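Local coordinates for protein lactose Operon Repressor (PDB 1JYE) that represses transcription of the lactose operon by binding operator DNA as a regulator of the LacI family, here in a dimeric variant with a C-terminal deletion, at residues 111-122 and 136-146; 210-218 and 228-239. The protein carries 1 engineered substitution. One frame throughout, in Å; residues are numbered along the deposited sequence.

Interaction 1. Residues 111-122 and 136-146; sequences VHNLLAQRVSGL and VEAACTNVPAL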
loop_
_atom_site.group_PDB
_atom_site.type_symbol
_atom_site.label_atom_id
_atom_site.label_comp_id
_atom_site.label_asym_id
_atom_site.label_seq_id
_atom_site.Cartn_x
_atom_site.Cartn_y
_atom_site.Cartn_z
ATOM N N VAL A 111 -8.376 -19.858 9.190
ATOM C CA VAL A 111 -7.819 -21.130 8.752
ATOM C C VAL A 111 -8.936 -22.147 8.534
ATOM O O VAL A 111 -8.926 -22.891 7.555
ATOM C CB VAL A 111 -6.813 -21.684 9.785
ATOM C CG1 VAL A 111 -6.444 -23.118 9.443
ATOM C CG2 VAL A 111 -5.565 -20.810 9.803
ATOM N N HIS A 112 -9.901 -22.175 9.448
ATOM C CA HIS A 112 -11.024 -23.097 9.328
ATOM C C HIS A 112 -11.781 -22.858 8.019
ATOM O O HIS A 112 -12.072 -23.802 7.284
ATOM C CB HIS A 112 -11.973 -22.930 10.519
ATOM C CG HIS A 112 -13.202 -23.782 10.439
ATOM N ND1 HIS A 112 -14.228 -23.527 9.553
ATOM C CD2 HIS A 112 -13.563 -24.893 11.124
ATOM C CE1 HIS A 112 -15.168 -24.445 9.697
ATOM N NE2 HIS A 112 -14.790 -25.285 10.643
ATOM N N ASN A 113 -12.090 -21.597 7.727
ATOM C CA ASN A 113 -12.815 -21.265 6.502
ATOM C C ASN A 113 -12.017 -21.631 5.255
ATOM O O ASN A 113 -12.585 -22.055 4.249
ATOM C CB ASN A 113 -13.164 -19.774 6.458
ATOM C CG ASN A 113 -14.063 -19.350 7.601
ATOM O OD1 ASN A 113 -14.906 -20.119 8.063
ATOM N ND2 ASN A 113 -13.903 -18.110 8.050
ATOM N N LEU A 114 -10.699 -21.459 5.315
ATOM C CA LEU A 114 -9.842 -21.785 4.180
ATOM C C LEU A 114 -9.818 -23.292 3.932
ATOM O O LEU A 114 -9.853 -23.743 2.785
ATOM C CB LEU A 114 -8.420 -21.265 4.424
ATOM C CG LEU A 114 -8.263 -19.741 4.372
ATOM C CD1 LEU A 114 -6.890 -19.343 4.884
ATOM C CD2 LEU A 114 -8.461 -19.256 2.939
ATOM N N LEU A 115 -9.760 -24.066 5.010
ATOM C CA LEU A 115 -9.745 -25.519 4.897
ATOM C C LEU A 115 -11.063 -26.016 4.311
ATOM O O LEU A 115 -11.105 -27.043 3.632
ATOM C CB LEU A 115 -9.513 -26.160 6.269
ATOM C CG LEU A 115 -8.113 -26.018 6.868
ATOM C CD1 LEU A 115 -8.104 -26.584 8.281
ATOM C CD2 LEU A 115 -7.099 -26.745 5.988
ATOM N N ALA A 116 -12.137 -25.281 4.576
ATOM C CA ALA A 116 -13.454 -25.650 4.066
ATOM C C ALA A 116 -13.511 -25.471 2.550
ATOM O O ALA A 116 -14.391 -26.022 1.881
ATOM C CB ALA A 116 -14.529 -24.806 4.736
ATOM N N GLN A 117 -12.577 -24.694 2.011
ATOM C CA GLN A 117 -12.525 -24.461 0.571
ATOM C C GLN A 117 -11.614 -25.483 -0.104
ATOM O O GLN A 117 -11.307 -25.375 -1.289
ATOM C CB GLN A 117 -12.036 -23.041 0.274
ATOM C CG GLN A 117 -12.990 -21.946 0.730
ATOM C CD GLN A 117 -14.396 -22.132 0.181
ATOM O OE1 GLN A 117 -14.577 -22.434 -0.997
ATOM N NE2 GLN A 117 -15.395 -21.944 1.035
ATOM N N ARG A 118 -11.182 -26.472 0.673
ATOM C CA ARG A 118 -10.322 -27.547 0.186
ATOM C C ARG A 118 -8.931 -27.132 -0.292
ATOM O O ARG A 118 -8.432 -27.657 -1.286
ATOM C CB ARG A 118 -11.020 -28.319 -0.941
ATOM C CG ARG A 118 -12.366 -28.922 -0.563
ATOM C CD ARG A 118 -12.751 -30.023 -1.541
ATOM N NE ARG A 118 -12.613 -29.591 -2.930
ATOM C CZ ARG A 118 -12.693 -30.407 -3.978
ATOM N NH1 ARG A 118 -12.910 -31.703 -3.798
ATOM N NH2 ARG A 118 -12.551 -29.926 -5.206
ATOM N N VAL A 119 -8.300 -26.200 0.412
ATOM C CA VAL A 119 -6.956 -25.777 0.035
ATOM C C VAL A 119 -5.997 -26.901 0.435
ATOM O O VAL A 119 -6.253 -27.616 1.407
ATOM C CB VAL A 119 -6.554 -24.473 0.756
ATOM C CG1 VAL A 119 -7.517 -23.357 0.383
ATOM C CG2 VAL A 119 -6.547 -24.685 2.263
ATOM N N SER A 120 -4.907 -27.065 -0.312
ATOM C CA SER A 120 -3.934 -28.118 -0.022
ATOM C C SER A 120 -2.666 -27.573 0.627
ATOM O O SER A 120 -1.695 -28.305 0.835
ATOM C CB SER A 120 -3.573 -28.873 -1.305
ATOM O OG SER A 120 -2.960 -28.022 -2.258
ATOM N N GLY A 121 -2.685 -26.285 0.945
ATOM C CA GLY A 121 -1.541 -25.651 1.574
ATOM C C GLY A 121 -1.964 -24.310 2.131
ATOM O O GLY A 121 -2.825 -23.643 1.558
ATOM N N LEU A 122 -1.362 -23.910 3.247
ATOM C CA LEU A 122 -1.704 -22.645 3.879
ATOM C C LEU A 122 -0.507 -21.750 4.169
ATOM O O LEU A 122 0.520 -22.210 4.661
ATOM C CB LEU A 122 -2.431 -22.904 5.200
ATOM C CG LEU A 122 -3.788 -23.601 5.139
ATOM C CD1 LEU A 122 -4.156 -24.130 6.518
ATOM C CD2 LEU A 122 -4.835 -22.623 4.637
ATOM N N VAL A 136 -2.360 -22.373 15.949
ATOM C CA VAL A 136 -2.866 -22.236 14.588
ATOM C C VAL A 136 -2.399 -23.410 13.730
ATOM O O VAL A 136 -3.163 -23.945 12.927
ATOM C CB VAL A 136 -2.396 -20.912 13.950
ATOM C CG1 VAL A 136 -2.757 -20.883 12.465
ATOM C CG2 VAL A 136 -3.051 -19.741 14.667
ATOM N N GLU A 137 -1.148 -23.824 13.906
ATOM C CA GLU A 137 -0.625 -24.943 13.132
ATOM C C GLU A 137 -1.446 -26.202 13.413
ATOM O O GLU A 137 -1.736 -26.982 12.505
ATOM C CB GLU A 137 0.842 -25.203 13.481
ATOM C CG GLU A 137 1.472 -26.324 12.668
ATOM C CD GLU A 137 2.839 -26.729 13.186
ATOM O OE1 GLU A 137 2.933 -27.126 14.366
ATOM O OE2 GLU A 137 3.818 -26.654 12.413
ATOM N N ALA A 138 -1.817 -26.394 14.673
ATOM C CA ALA A 138 -2.601 -27.563 15.054
ATOM C C ALA A 138 -3.961 -27.539 14.359
ATOM O O ALA A 138 -4.505 -28.582 14.001
ATOM C CB ALA A 138 -2.783 -27.598 16.573
ATOM N N ALA A 139 -4.497 -26.341 14.161
ATOM C CA ALA A 139 -5.799 -26.182 13.523
ATOM C C ALA A 139 -5.782 -26.416 12.013
ATOM O O ALA A 139 -6.836 -26.526 11.391
ATOM C CB ALA A 139 -6.349 -24.794 13.824
ATOM N N CYS A 140 -4.596 -26.499 11.423
ATOM C CA CYS A 140 -4.494 -26.701 9.980
ATOM C C CYS A 140 -4.788 -28.134 9.528
ATOM O O CYS A 140 -4.787 -28.430 8.333
ATOM C CB CYS A 140 -3.115 -26.256 9.495
ATOM S SG CYS A 140 -2.836 -24.481 9.696
ATOM N N THR A 141 -5.044 -29.015 10.489
ATOM C CA THR A 141 -5.367 -30.412 10.202
ATOM C C THR A 141 -4.425 -31.107 9.215
ATOM O O THR A 141 -4.844 -31.527 8.135
ATOM C CB THR A 141 -6.810 -30.543 9.664
ATOM O OG1 THR A 141 -6.892 -29.961 8.357
ATOM C CG2 THR A 141 -7.785 -29.827 10.585
ATOM N N ASN A 142 -3.156 -31.227 9.592
ATOM C CA ASN A 142 -2.153 -31.890 8.760
ATOM C C ASN A 142 -1.866 -31.251 7.401
ATOM O O ASN A 142 -0.947 -31.674 6.699
ATOM C CB ASN A 142 -2.528 -33.362 8.567
ATOM C CG ASN A 142 -2.404 -34.166 9.848
ATOM O OD1 ASN A 142 -2.722 -35.355 9.884
ATOM N ND2 ASN A 142 -1.931 -33.518 10.910
ATOM N N VAL A 143 -2.653 -30.251 7.015
ATOM C CA VAL A 143 -2.414 -29.565 5.750
ATOM C C VAL A 143 -1.153 -28.731 5.981
ATOM O O VAL A 143 -1.050 -28.039 6.988
ATOM C CB VAL A 143 -3.584 -28.621 5.389
ATOM C CG1 VAL A 143 -3.231 -27.796 4.165
ATOM C CG2 VAL A 143 -4.847 -29.430 5.136
ATOM N N PRO A 144 -0.178 -28.787 5.060
ATOM C CA PRO A 144 1.038 -27.995 5.270
ATOM C C PRO A 144 0.751 -26.516 5.512
ATOM O O PRO A 144 -0.059 -25.910 4.812
ATOM C CB PRO A 144 1.844 -28.248 3.995
ATOM C CG PRO A 144 0.788 -28.551 2.973
ATOM C CD PRO A 144 -0.161 -29.432 3.736
ATOM N N ALA A 145 1.413 -25.947 6.517
ATOM C CA ALA A 145 1.230 -24.542 6.861
ATOM C C ALA A 145 2.573 -23.838 7.013
ATOM O O ALA A 145 3.476 -24.336 7.689
ATOM C CB ALA A 145 0.432 -24.421 8.153
ATOM N N LEU A 146 2.688 -22.669 6.394
ATOM C CA LEU A 146 3.915 -21.884 6.440
ATOM C C LEU A 146 3.605 -20.510 7.032
ATOM O O LEU A 146 2.716 -19.811 6.550
ATOM C CB LEU A 146 4.475 -21.744 5.023
ATOM C CG LEU A 146 5.804 -21.021 4.826
ATOM C CD1 LEU A 146 6.936 -21.810 5.495
ATOM C CD2 LEU A 146 6.070 -20.883 3.338
#

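Interaction 2. Residues 210-218 and 228-239; sequences IQPIAEREG and QTMQMLNEGIVP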
loop_
_atom_site.group_PDB
_atom_site.type_symbol
_atom_site.label_atom_id
_atom_site.label_comp_id
_atom_site.label_asym_id
_atom_site.label_seq_id
_atom_site.Cartn_x
_atom_site.Cartn_y
_atom_site.Cartn_z
ATOM N N ILE A 210 24.310 2.426 25.553
ATOM C CA ILE A 210 23.418 3.564 25.410
ATOM C C ILE A 210 22.003 3.207 25.833
ATOM O O ILE A 210 21.480 2.156 25.457
ATOM C CB ILE A 210 23.344 4.041 23.939
ATOM C CG1 ILE A 210 24.706 4.562 23.487
ATOM C CG2 ILE A 210 22.265 5.115 23.795
ATOM C CD1 ILE A 210 24.790 4.827 21.996
ATOM N N GLN A 211 21.397 4.075 26.635
ATOM C CA GLN A 211 20.014 3.893 27.046
ATOM C C GLN A 211 19.248 4.985 26.295
ATOM O O GLN A 211 19.617 6.158 26.350
ATOM C CB GLN A 211 19.856 4.080 28.558
ATOM C CG GLN A 211 20.366 2.895 29.373
ATOM C CD GLN A 211 20.078 3.043 30.858
ATOM O OE1 GLN A 211 20.578 3.957 31.505
ATOM N NE2 GLN A 211 19.263 2.142 31.401
ATOM N N PRO A 212 18.189 4.612 25.559
ATOM C CA PRO A 212 17.426 5.623 24.818
ATOM C C PRO A 212 16.810 6.664 25.748
ATOM O O PRO A 212 16.436 6.342 26.877
ATOM C CB PRO A 212 16.373 4.790 24.087
ATOM C CG PRO A 212 16.153 3.631 25.010
ATOM C CD PRO A 212 17.570 3.282 25.435
ATOM N N ILE A 213 16.703 7.907 25.285
ATOM C CA ILE A 213 16.130 8.952 26.128
ATOM C C ILE A 213 14.611 8.916 26.139
ATOM O O ILE A 213 13.968 9.631 26.909
ATOM C CB ILE A 213 16.606 10.366 25.715
ATOM C CG1 ILE A 213 16.137 10.702 24.299
ATOM C CG2 ILE A 213 18.119 10.440 25.798
ATOM C CD1 ILE A 213 16.428 12.142 23.909
ATOM N N ALA A 214 14.037 8.080 25.280
ATOM C CA ALA A 214 12.594 7.928 25.217
ATOM C C ALA A 214 12.214 6.823 24.251
ATOM O O ALA A 214 12.925 6.560 23.284
ATOM C CB ALA A 214 11.940 9.239 24.778
ATOM N N GLU A 215 11.108 6.152 24.546
ATOM C CA GLU A 215 10.597 5.112 23.669
ATOM C C GLU A 215 9.084 5.193 23.709
ATOM O O GLU A 215 8.473 5.304 24.777
ATOM C CB GLU A 215 11.096 3.710 24.067
ATOM C CG GLU A 215 10.680 3.183 25.433
ATOM C CD GLU A 215 11.119 1.737 25.635
ATOM O OE1 GLU A 215 11.745 1.438 26.675
ATOM O OE2 GLU A 215 10.841 0.893 24.752
ATOM N N ARG A 216 8.487 5.174 22.524
ATOM C CA ARG A 216 7.045 5.261 22.388
ATOM C C ARG A 216 6.543 4.163 21.469
ATOM O O ARG A 216 7.332 3.387 20.923
ATOM C CB ARG A 216 6.657 6.643 21.851
ATOM C CG ARG A 216 6.706 7.734 22.920
ATOM C CD ARG A 216 6.674 9.127 22.310
ATOM N NE ARG A 216 6.485 10.160 23.326
ATOM C CZ ARG A 216 5.307 10.489 23.848
ATOM N NH1 ARG A 216 4.203 9.870 23.450
ATOM N NH2 ARG A 216 5.229 11.445 24.768
ATOM N N GLU A 217 5.225 4.106 21.302
ATOM C CA GLU A 217 4.594 3.077 20.488
ATOM C C GLU A 217 3.552 3.670 19.545
ATOM O O GLU A 217 2.711 4.466 19.964
ATOM C CB GLU A 217 3.925 2.057 21.413
ATOM C CG GLU A 217 3.245 0.895 20.718
ATOM C CD GLU A 217 2.467 0.025 21.689
ATOM O OE1 GLU A 217 2.685 0.153 22.918
ATOM O OE2 GLU A 217 1.647 -0.792 21.232
ATOM N N GLY A 218 3.617 3.271 18.278
ATOM C CA GLY A 218 2.670 3.755 17.284
ATOM C C GLY A 218 1.814 2.613 16.765
ATOM O O GLY A 218 1.700 1.583 17.427
ATOM N N GLN A 228 3.048 10.663 18.004
ATOM C CA GLN A 228 4.013 10.252 19.020
ATOM C C GLN A 228 5.238 11.153 19.054
ATOM O O GLN A 228 5.737 11.504 20.132
ATOM C CB GLN A 228 4.441 8.800 18.787
ATOM C CG GLN A 228 3.330 7.793 19.035
ATOM C CD GLN A 228 2.753 7.911 20.434
ATOM O OE1 GLN A 228 3.488 7.896 21.420
ATOM N NE2 GLN A 228 1.431 8.028 20.526
ATOM N N THR A 229 5.727 11.534 17.880
ATOM C CA THR A 229 6.901 12.391 17.806
ATOM C C THR A 229 6.581 13.796 18.311
ATOM O O THR A 229 7.381 14.399 19.025
ATOM C CB THR A 229 7.447 12.447 16.370
ATOM O OG1 THR A 229 7.757 11.115 15.939
ATOM C CG2 THR A 229 8.715 13.296 16.306
ATOM N N MET A 230 5.413 14.319 17.949
ATOM C CA MET A 230 5.027 15.646 18.414
ATOM C C MET A 230 4.892 15.642 19.933
ATOM O O MET A 230 5.290 16.597 20.600
ATOM C CB MET A 230 3.698 16.084 17.789
ATOM C CG MET A 230 3.805 16.583 16.358
ATOM S SD MET A 230 4.936 17.983 16.185
ATOM C CE MET A 230 4.362 19.050 17.473
ATOM N N GLN A 231 4.332 14.567 20.479
ATOM C CA GLN A 231 4.151 14.467 21.927
ATOM C C GLN A 231 5.497 14.437 22.636
ATOM O O GLN A 231 5.667 15.048 23.694
ATOM C CB GLN A 231 3.342 13.216 22.278
ATOM C CG GLN A 231 1.905 13.266 21.772
ATOM C CD GLN A 231 1.086 12.055 22.172
ATOM O OE1 GLN A 231 -0.043 11.875 21.712
ATOM N NE2 GLN A 231 1.646 11.217 23.035
ATOM N N MET A 232 6.452 13.726 22.045
ATOM C CA MET A 232 7.795 13.625 22.602
ATOM C C MET A 232 8.463 14.997 22.598
ATOM O O MET A 232 9.008 15.443 23.611
ATOM C CB MET A 232 8.632 12.647 21.776
ATOM C CG MET A 232 10.087 12.562 22.207
ATOM S SD MET A 232 11.055 11.516 21.113
ATOM C CE MET A 232 11.201 12.587 19.671
ATOM N N LEU A 233 8.413 15.667 21.451
ATOM C CA LEU A 233 9.014 16.986 21.314
ATOM C C LEU A 233 8.343 18.018 22.215
ATOM O O LEU A 233 9.019 18.854 22.815
ATOM C CB LEU A 233 8.947 17.445 19.855
ATOM C CG LEU A 233 9.728 16.577 18.866
ATOM C CD1 LEU A 233 9.486 17.075 17.448
ATOM C CD2 LEU A 233 11.214 16.616 19.201
ATOM N N ASN A 234 7.018 17.965 22.312
ATOM C CA ASN A 234 6.297 18.912 23.154
ATOM C C ASN A 234 6.641 18.704 24.628
ATOM O O ASN A 234 6.464 19.610 25.445
ATOM C CB ASN A 234 4.782 18.787 22.950
ATOM C CG ASN A 234 4.337 19.244 21.569
ATOM O OD1 ASN A 234 4.967 20.101 20.952
ATOM N ND2 ASN A 234 3.233 18.683 21.088
ATOM N N GLU A 235 7.131 17.511 24.960
ATOM C CA GLU A 235 7.519 17.182 26.334
ATOM C C GLU A 235 8.891 17.750 26.670
ATOM O O GLU A 235 9.310 17.737 27.828
ATOM C CB GLU A 235 7.582 15.665 26.539
ATOM C CG GLU A 235 6.260 14.975 26.779
ATOM C CD GLU A 235 6.452 13.548 27.260
ATOM O OE1 GLU A 235 7.055 12.741 26.520
ATOM O OE2 GLU A 235 6.007 13.236 28.383
ATOM N N GLY A 236 9.600 18.229 25.654
ATOM C CA GLY A 236 10.924 18.772 25.883
ATOM C C GLY A 236 12.000 17.726 25.655
ATOM O O GLY A 236 13.174 17.959 25.937
ATOM N N ILE A 237 11.599 16.563 25.149
ATOM C CA ILE A 237 12.546 15.492 24.870
ATOM C C ILE A 237 12.961 15.611 23.410
ATOM O O ILE A 237 12.171 15.333 22.506
ATOM C CB ILE A 237 11.914 14.110 25.123
ATOM C CG1 ILE A 237 11.506 13.998 26.594
ATOM C CG2 ILE A 237 12.901 13.007 24.754
ATOM C CD1 ILE A 237 10.847 12.681 26.964
ATOM N N VAL A 238 14.201 16.034 23.187
ATOM C CA VAL A 238 14.710 16.220 21.835
ATOM C C VAL A 238 15.948 15.375 21.575
ATOM O O VAL A 238 17.068 15.757 21.922
ATOM C CB VAL A 238 15.060 17.708 21.574
ATOM C CG1 VAL A 238 15.406 17.919 20.108
ATOM C CG2 VAL A 238 13.896 18.593 21.982
ATOM N N PRO A 239 15.762 14.203 20.956
ATOM C CA PRO A 239 16.899 13.332 20.665
ATOM C C PRO A 239 17.628 13.867 19.440
ATOM O O PRO A 239 17.135 14.774 18.773
ATOM C CB PRO A 239 16.228 11.993 20.388
ATOM C CG PRO A 239 14.985 12.423 19.648
ATOM C CD PRO A 239 14.499 13.599 20.491
HETATM O O HOH W 1 8.484 10.766 25.135
HETATM O O HOH W 2 3.659 5.758 23.134
#

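Interaction 1. Residues 111-122 and 136-146
Leu115 lays its two methyls over the turn that follows helix 130-139: CD1 packs against Ala139 O and Thr141 OG1, while CD2 lies 3.6 Å from Val143 CG2. Strand 122-125, helix 130-139 and strand 145-147 form a beta-alpha-beta crossover between neighbouring parallel strands, and helix 104-115, which precedes the first strand, packs against the end of the connecting helix. Two backbone bonds set the strand pairing: Leu122 N to Pro144 O at 2.9 Å, and Leu146 N to Leu122 O at 2.8 Å with 161° at the hydrogen.

Between helices and sheet sits Cys140. With its sulphur trans to the carbonyl carbon (chi1 -65°), SG meets Leu122 CD1 at 3.5 Å and Val111 CG1 at 3.9 Å, bridging helix 104-115 and strand 122-125. Val111 uses its other methyl, CG2, on Val136 CG1. Farther along, Val143 CG1 covers the Ser120-Gly121 peptide, and the Pro144 ring rests with CG 3.3 Å from Ser120 O; Ser120 is also hydrogen-bonded to Leu63 of the adjoining strand 63-68. The turn from Cys140 to Val143 is type I', and Cys140 O is gripped from opposite faces of its plane, by Val143 N at 3.1 Å and by Thr141 OG1 at 2.6 Å.

Interaction 2. Residues 210-218 and 228-239
Arg216 reaches from edge strand 214-217 to the C-terminal part of helix 222-234 and the residue after it, and spends its two terminal nitrogens on different partners: NH1 donates to Gln228 OE1 at 2.9 Å, and NH2 forms a salt bridge with Glu235 OE1 at 2.8 Å. The axes of 214-217 and 228-234 run roughly antiparallel (149°) and approach to 9.4 Å, as in a Rossmann-like alpha/beta layer of the periplasmic binding protein fold. Both acceptors lie close to the guanidinium plane, although the carboxylate is turned 77° from it and Glu235 OE1 is met from above the carboxylate plane. A water accepts from Arg216 NE and donates to Glu235 OE1, closing a second route between the charges. The extended chain from CG to NE carries Arg216 past Met232 CB, and Gln231 CB lies over one guanidinium face. Replacing Arg216 by an alanine removes the guanidinium and is likely to leave the Glu235 carboxylate without its charged mate and Gln228 OE1 without this donor.

Beyond the polar cluster, Ala214 CB packs on Ile237 CG2 at 3.9 Å. Gly236, with positive phi, ends the helix in a Schellman motif. Ile213 crosses Pro239 at about a right angle, CD1 lying 3.5 Å from Pro239 CB.

Interaction 1 and interaction 2 lie on opposite sides of the chain's centre, their centres 43 Å apart and their nearest atoms about 21 Å apart, so neither touches the other. Each belongs to its own four-stranded parallel sheet with strand order 2-1-3-4, consistent with the two similar subdomains of a periplasmic binding protein-like fold. The positions within those sheets differ: 111-122 and 136-146 join an inner strand to the outermost strand 145-147 by backbone bonds, whereas 210-218 and 228-239 tie the outermost strand 214-217 to a helix through side chains. The second subunit comes close to segment 111-122 at Gln117, which packs on Ser93 of that subunit, and does not touch interaction 2.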